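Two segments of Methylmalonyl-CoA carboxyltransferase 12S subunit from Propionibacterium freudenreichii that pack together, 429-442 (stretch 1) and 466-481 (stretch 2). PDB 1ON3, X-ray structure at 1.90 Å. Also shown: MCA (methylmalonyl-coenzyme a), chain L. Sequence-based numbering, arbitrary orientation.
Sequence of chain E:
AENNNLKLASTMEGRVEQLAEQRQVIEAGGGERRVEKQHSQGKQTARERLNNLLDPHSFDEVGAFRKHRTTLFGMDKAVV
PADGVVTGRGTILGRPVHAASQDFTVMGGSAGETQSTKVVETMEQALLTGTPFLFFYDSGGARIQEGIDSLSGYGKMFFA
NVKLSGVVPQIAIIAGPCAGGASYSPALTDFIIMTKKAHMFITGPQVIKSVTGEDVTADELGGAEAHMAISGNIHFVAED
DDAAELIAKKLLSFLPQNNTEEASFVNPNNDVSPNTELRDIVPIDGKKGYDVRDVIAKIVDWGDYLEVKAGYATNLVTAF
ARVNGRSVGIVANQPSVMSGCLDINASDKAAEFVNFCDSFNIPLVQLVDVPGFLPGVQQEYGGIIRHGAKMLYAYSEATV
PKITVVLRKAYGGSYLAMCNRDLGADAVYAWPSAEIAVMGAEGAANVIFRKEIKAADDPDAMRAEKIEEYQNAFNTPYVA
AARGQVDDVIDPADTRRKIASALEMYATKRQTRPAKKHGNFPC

Stretch 1, residues 429-442: YAWPSAEIAVMGAE
Stretch 2 (466-481) KIEEYQNAFNTPYVAA

Stretch 1 runs antiparallel in register to stretch 2: CA atoms pair as Ala434–Pro477 (5.5 Å), Glu435–Asn475 (5.3 Å) and Ala441–Gln471 (5.3 Å), burying 724 Å² in total. Strand 429-430 ends with Ala430 pointing toward Pro477 (CB to CB, 4.3 Å). A type I turn follows, Pro432 at phi/psi -67/-13 and Ser433 at -95/1, closed by Ala434 N to Trp431 O at 3.0 Å. It packs on the Pro477 ring (C-gamma exo): Pro432 O lies 3.3 Å and Ala434 O 3.4 Å from Pro477 CG. Pro477 starts a helix whose N-cap, Thr476 (p), accepts weakly from Val479 N at OG1, 3.3 Å.

In strand 435-437, extended Glu435 (t, t) receives a weak hydrogen bond from Gln471 NE2 (t, p) at OE1, 3.5 Å and 148°. Ile436 (m, t) sets CD1 3.8 Å from Ala480 CB. Water 4 links Val438 N (2.9 Å) to Asn475 OD1 (2.8 Å). Val438 (p) brings CG1 3.2 Å from Tyr470 OH, at the ring edge.

After the N-cap Gly440 (-57/141), helical Ala441 points toward the helix that carries Ile467 and Tyr470, its CB 4.0 Å from Ile467 CG2 and 3.9 Å from Tyr470 CD2. Water 2 accepts from Ala441 N (3.0 Å) and Asn475 ND2 (3.0 Å) and donates to Glu435 OE1 and Gln471 OE1 (2.7 Å each).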

# COMPACT_ATOMS: atom_id res chain seq x y z
N TYR E 429 -16.09 22.01 -24.74
CA TYR E 429 -16.47 23.30 -25.33
C TYR E 429 -17.26 23.08 -26.60
O TYR E 429 -17.00 22.14 -27.36
CB TYR E 429 -15.24 24.15 -25.67
CG TYR E 429 -14.30 24.33 -24.52
CD1 TYR E 429 -13.17 23.53 -24.40
CD2 TYR E 429 -14.59 25.25 -23.50
CE1 TYR E 429 -12.34 23.63 -23.28
CE2 TYR E 429 -13.75 25.35 -22.37
CZ TYR E 429 -12.64 24.52 -22.28
OH TYR E 429 -11.82 24.56 -21.17
N ALA E 430 -18.23 23.97 -26.84
CA ALA E 430 -19.04 23.89 -28.04
C ALA E 430 -18.78 25.10 -28.94
O ALA E 430 -18.73 26.24 -28.45
CB ALA E 430 -20.53 23.85 -27.66
N TRP E 431 -18.57 24.86 -30.23
CA TRP E 431 -18.40 25.95 -31.17
C TRP E 431 -19.84 26.40 -31.37
O TRP E 431 -20.77 25.69 -30.97
CB TRP E 431 -17.83 25.46 -32.49
CG TRP E 431 -16.32 25.41 -32.52
CD1 TRP E 431 -15.48 25.35 -31.44
CD2 TRP E 431 -15.49 25.39 -33.68
NE1 TRP E 431 -14.16 25.31 -31.87
CE2 TRP E 431 -14.15 25.32 -33.24
CE3 TRP E 431 -15.75 25.41 -35.05
CZ2 TRP E 431 -13.07 25.29 -34.13
CZ3 TRP E 431 -14.68 25.38 -35.94
CH2 TRP E 431 -13.35 25.32 -35.47
N PRO E 432 -20.07 27.58 -31.99
CA PRO E 432 -21.46 28.03 -32.18
C PRO E 432 -22.21 27.14 -33.16
O PRO E 432 -23.43 27.22 -33.27
CB PRO E 432 -21.29 29.45 -32.72
CG PRO E 432 -19.97 29.90 -32.14
CD PRO E 432 -19.12 28.65 -32.36
N SER E 433 -21.47 26.30 -33.87
CA SER E 433 -22.07 25.38 -34.85
C SER E 433 -22.33 24.00 -34.25
O SER E 433 -22.81 23.09 -34.94
CB SER E 433 -21.12 25.25 -36.05
OG SER E 433 -19.77 25.19 -35.61
N ALA E 434 -22.01 23.86 -32.97
CA ALA E 434 -22.20 22.58 -32.30
C ALA E 434 -23.66 22.14 -32.31
O ALA E 434 -24.57 22.94 -32.03
CB ALA E 434 -21.70 22.65 -30.87
N GLU E 435 -23.88 20.87 -32.61
CA GLU E 435 -25.22 20.34 -32.65
C GLU E 435 -25.31 19.02 -31.89
O GLU E 435 -25.45 17.96 -32.49
CB GLU E 435 -25.65 20.17 -34.10
CG GLU E 435 -27.14 19.96 -34.27
CD GLU E 435 -27.55 19.89 -35.73
OE1 GLU E 435 -28.76 19.84 -35.99
OE2 GLU E 435 -26.65 19.88 -36.61
N ILE E 436 -25.17 19.10 -30.56
CA ILE E 436 -25.27 17.93 -29.68
C ILE E 436 -26.76 17.57 -29.63
O ILE E 436 -27.58 18.40 -29.27
CB ILE E 436 -24.78 18.28 -28.27
CG1 ILE E 436 -23.29 18.61 -28.33
CG2 ILE E 436 -25.07 17.13 -27.30
CD1 ILE E 436 -22.78 19.35 -27.14
N ALA E 437 -27.10 16.34 -29.98
CA ALA E 437 -28.50 15.93 -29.99
C ALA E 437 -28.67 14.43 -29.85
O ALA E 437 -27.80 13.65 -30.25
CB ALA E 437 -29.15 16.40 -31.30
N VAL E 438 -29.79 14.01 -29.28
CA VAL E 438 -30.04 12.59 -29.13
C VAL E 438 -30.21 12.02 -30.54
O VAL E 438 -29.83 10.89 -30.82
CB VAL E 438 -31.28 12.32 -28.25
CG1 VAL E 438 -32.57 12.73 -28.99
CG2 VAL E 438 -31.31 10.86 -27.86
N MET E 439 -30.76 12.85 -31.42
CA MET E 439 -30.95 12.50 -32.83
C MET E 439 -31.39 13.77 -33.56
O MET E 439 -31.73 14.77 -32.93
CB MET E 439 -32.00 11.38 -32.98
CG MET E 439 -33.45 11.82 -32.86
SD MET E 439 -34.54 10.38 -32.66
CE MET E 439 -34.59 9.68 -34.30
N GLY E 440 -31.35 13.73 -34.89
CA GLY E 440 -31.73 14.89 -35.68
C GLY E 440 -33.15 15.38 -35.40
O GLY E 440 -34.05 14.57 -35.22
N ALA E 441 -33.34 16.69 -35.37
CA ALA E 441 -34.67 17.25 -35.09
C ALA E 441 -35.74 16.65 -35.99
O ALA E 441 -36.85 16.36 -35.52
CB ALA E 441 -34.65 18.77 -35.25
N GLU E 442 -35.43 16.46 -37.26
CA GLU E 442 -36.41 15.90 -38.19
C GLU E 442 -36.80 14.47 -37.82
O GLU E 442 -37.98 14.14 -37.78
CB GLU E 442 -35.87 15.91 -39.62
CG GLU E 442 -36.83 15.27 -40.61
CD GLU E 442 -36.32 15.31 -42.03
OE1 GLU E 442 -37.02 14.79 -42.93
OE2 GLU E 442 -35.22 15.86 -42.25
N LYS E 466 -42.85 21.92 -35.62
CA LYS E 466 -42.35 21.03 -34.57
C LYS E 466 -40.86 20.76 -34.69
O LYS E 466 -40.15 20.69 -33.67
CB LYS E 466 -43.13 19.72 -34.59
CG LYS E 466 -44.57 19.88 -34.14
CD LYS E 466 -44.59 20.48 -32.73
CE LYS E 466 -46.00 20.73 -32.24
NZ LYS E 466 -46.00 21.22 -30.82
N ILE E 467 -40.38 20.60 -35.91
CA ILE E 467 -38.97 20.36 -36.14
C ILE E 467 -38.20 21.58 -35.63
O ILE E 467 -37.18 21.45 -34.94
CB ILE E 467 -38.68 20.14 -37.63
CG1 ILE E 467 -39.19 18.74 -38.03
CG2 ILE E 467 -37.19 20.33 -37.92
CD1 ILE E 467 -39.08 18.44 -39.49
N GLU E 468 -38.71 22.76 -35.95
CA GLU E 468 -38.11 24.02 -35.53
C GLU E 468 -38.09 24.08 -34.00
O GLU E 468 -37.08 24.43 -33.40
CB GLU E 468 -38.93 25.18 -36.10
CG GLU E 468 -38.40 26.58 -35.83
CD GLU E 468 -36.99 26.81 -36.37
OE1 GLU E 468 -36.60 26.14 -37.36
OE2 GLU E 468 -36.28 27.67 -35.81
N GLU E 469 -39.22 23.71 -33.40
CA GLU E 469 -39.38 23.69 -31.95
C GLU E 469 -38.37 22.77 -31.27
O GLU E 469 -37.72 23.16 -30.30
CB GLU E 469 -40.78 23.19 -31.57
CG GLU E 469 -41.90 24.20 -31.77
CD GLU E 469 -43.24 23.66 -31.28
OE1 GLU E 469 -43.29 23.13 -30.15
OE2 GLU E 469 -44.23 23.78 -32.02
N TYR E 470 -38.25 21.55 -31.79
CA TYR E 470 -37.33 20.56 -31.25
C TYR E 470 -35.88 21.04 -31.39
O TYR E 470 -35.11 21.00 -30.44
CB TYR E 470 -37.51 19.23 -31.99
CG TYR E 470 -36.85 18.04 -31.31
CD1 TYR E 470 -37.50 17.35 -30.27
CD2 TYR E 470 -35.58 17.60 -31.70
CE1 TYR E 470 -36.90 16.25 -29.64
CE2 TYR E 470 -34.97 16.51 -31.07
CZ TYR E 470 -35.63 15.84 -30.04
OH TYR E 470 -35.03 14.76 -29.42
N GLN E 471 -35.53 21.49 -32.59
CA GLN E 471 -34.19 21.99 -32.87
C GLN E 471 -33.77 23.07 -31.88
O GLN E 471 -32.67 23.02 -31.30
CB GLN E 471 -34.16 22.56 -34.29
CG GLN E 471 -32.84 23.19 -34.73
CD GLN E 471 -31.74 22.16 -34.94
OE1 GLN E 471 -31.99 21.04 -35.37
NE2 GLN E 471 -30.50 22.55 -34.66
N ASN E 472 -34.64 24.05 -31.68
CA ASN E 472 -34.34 25.15 -30.78
C ASN E 472 -34.42 24.79 -29.32
O ASN E 472 -33.79 25.43 -28.48
CB ASN E 472 -35.28 26.33 -31.05
CG ASN E 472 -35.13 26.89 -32.44
OD1 ASN E 472 -34.02 27.06 -32.94
ND2 ASN E 472 -36.26 27.20 -33.09
N ALA E 473 -35.21 23.77 -28.99
CA ALA E 473 -35.36 23.36 -27.60
C ALA E 473 -34.20 22.50 -27.09
O ALA E 473 -33.88 22.53 -25.90
CB ALA E 473 -36.67 22.61 -27.42
N PHE E 474 -33.56 21.75 -27.99
CA PHE E 474 -32.48 20.85 -27.59
C PHE E 474 -31.15 20.95 -28.31
O PHE E 474 -30.09 20.92 -27.68
CB PHE E 474 -32.90 19.39 -27.75
CG PHE E 474 -33.98 18.92 -26.82
CD1 PHE E 474 -33.87 19.12 -25.44
CD2 PHE E 474 -35.09 18.23 -27.31
CE1 PHE E 474 -34.85 18.63 -24.57
CE2 PHE E 474 -36.07 17.73 -26.45
CZ PHE E 474 -35.94 17.93 -25.08
N ASN E 475 -31.21 21.06 -29.63
CA ASN E 475 -30.01 21.01 -30.46
C ASN E 475 -29.11 22.21 -30.72
O ASN E 475 -28.37 22.23 -31.70
CB ASN E 475 -30.38 20.33 -31.79
CG ASN E 475 -31.05 18.97 -31.57
OD1 ASN E 475 -31.17 18.50 -30.44
ND2 ASN E 475 -31.49 18.34 -32.66
N THR E 476 -29.15 23.21 -29.85
CA THR E 476 -28.28 24.36 -30.04
C THR E 476 -27.21 24.34 -28.96
O THR E 476 -27.39 23.73 -27.90
CB THR E 476 -29.04 25.67 -29.93
OG1 THR E 476 -29.43 25.87 -28.56
CG2 THR E 476 -30.29 25.66 -30.82
N PRO E 477 -26.07 25.00 -29.21
CA PRO E 477 -24.95 25.08 -28.27
C PRO E 477 -25.42 25.65 -26.93
O PRO E 477 -24.92 25.30 -25.87
CB PRO E 477 -23.97 26.03 -28.96
CG PRO E 477 -24.29 25.88 -30.41
CD PRO E 477 -25.78 25.78 -30.44
N TYR E 478 -26.39 26.56 -26.99
CA TYR E 478 -26.90 27.19 -25.79
C TYR E 478 -27.68 26.26 -24.87
O TYR E 478 -27.65 26.43 -23.66
CB TYR E 478 -27.74 28.41 -26.17
CG TYR E 478 -26.93 29.44 -26.91
CD1 TYR E 478 -26.87 29.45 -28.31
CD2 TYR E 478 -26.15 30.37 -26.21
CE1 TYR E 478 -26.06 30.37 -28.99
CE2 TYR E 478 -25.34 31.28 -26.89
CZ TYR E 478 -25.30 31.28 -28.27
OH TYR E 478 -24.49 32.18 -28.92
N VAL E 479 -28.37 25.28 -25.44
CA VAL E 479 -29.10 24.35 -24.60
C VAL E 479 -28.09 23.38 -23.97
O VAL E 479 -28.22 22.99 -22.81
CB VAL E 479 -30.12 23.52 -25.39
CG1 VAL E 479 -30.88 22.60 -24.43
CG2 VAL E 479 -31.08 24.44 -26.13
N ALA E 480 -27.08 22.98 -24.75
CA ALA E 480 -26.06 22.08 -24.23
C ALA E 480 -25.41 22.76 -23.04
O ALA E 480 -25.19 22.14 -21.99
CB ALA E 480 -25.01 21.76 -25.31
N ALA E 481 -25.12 24.05 -23.18
CA ALA E 481 -24.49 24.80 -22.11
C ALA E 481 -25.47 25.00 -20.96
O ALA E 481 -25.08 24.99 -19.78
CB ALA E 481 -24.01 26.16 -22.64
C8 MCA L . -40.56 3.98 -28.74
N9 MCA L . -41.47 4.92 -28.25
C4 MCA L . -40.69 6.00 -27.88
C5 MCA L . -39.36 5.63 -28.18
N7 MCA L . -39.31 4.36 -28.72
N3 MCA L . -41.10 7.21 -27.33
C2 MCA L . -40.05 8.07 -27.09
N1 MCA L . -38.73 7.82 -27.34
C6 MCA L . -38.34 6.60 -27.89
N6 MCA L . -37.03 6.41 -28.11
C1' MCA L . -42.83 4.91 -28.10
C2' MCA L . -43.46 4.82 -29.49
O2' MCA L . -43.48 6.07 -30.11
C3' MCA L . -44.80 4.18 -29.15
O3' MCA L . -45.73 5.19 -28.78
C4' MCA L . -44.47 3.19 -28.00
O4' MCA L . -43.23 3.73 -27.40
C5' MCA L . -44.13 1.69 -28.38
O5' MCA L . -44.17 1.61 -29.58
P1 MCA L . -44.66 1.05 -30.75
O11 MCA L . -44.39 1.76 -31.89
O12 MCA L . -45.93 1.04 -30.32
O6 MCA L . -44.01 -0.41 -31.09
P2 MCA L . -43.45 -1.56 -31.47
O21 MCA L . -44.20 -1.43 -32.63
O22 MCA L . -43.42 -2.66 -30.61
O7 MCA L . -41.93 -1.18 -31.88
CPB MCA L . -41.16 -0.59 -31.16
CPA MCA L . -39.73 -0.16 -31.45
CP7 MCA L . -40.10 1.16 -32.19
CP9 MCA L . -38.91 -1.25 -32.17
CP8 MCA L . -39.06 0.10 -30.09
OP3 MCA L . -40.76 1.96 -31.52
CP6 MCA L . -39.11 2.04 -32.72
OP2 MCA L . -38.22 1.54 -33.49
NP2 MCA L . -39.15 3.50 -32.40
CP5 MCA L . -37.94 4.00 -31.85
CP4 MCA L . -36.52 3.93 -31.94
CP3 MCA L . -35.57 5.03 -31.85
OP1 MCA L . -35.63 5.67 -33.04
NP1 MCA L . -34.64 5.56 -30.82
CP2 MCA L . -33.92 6.72 -31.27
CP1 MCA L . -32.80 6.88 -30.32
P3 MCA L . -47.36 5.47 -28.54
O31 MCA L . -47.56 5.26 -30.02
O32 MCA L . -47.52 6.92 -28.14
O33 MCA L . -48.19 4.50 -27.74
S MCA L . -31.83 8.04 -30.55
CS1 MCA L . -31.16 7.39 -29.21
OS1 MCA L . -31.43 6.42 -28.45
CS2 MCA L . -29.79 7.21 -29.44
CS3 MCA L . -28.96 7.89 -28.65
CS4 MCA L . -28.89 6.33 -30.34
OS4 MCA L . -29.35 5.27 -30.73
OS5 MCA L . -27.75 6.74 -30.65
O HOH W 1 -27.54 23.93 -33.47
O HOH W 2 -31.04 18.53 -35.58
O HOH W 3 -27.27 20.66 -28.00
O HOH W 4 -31.74 16.16 -28.92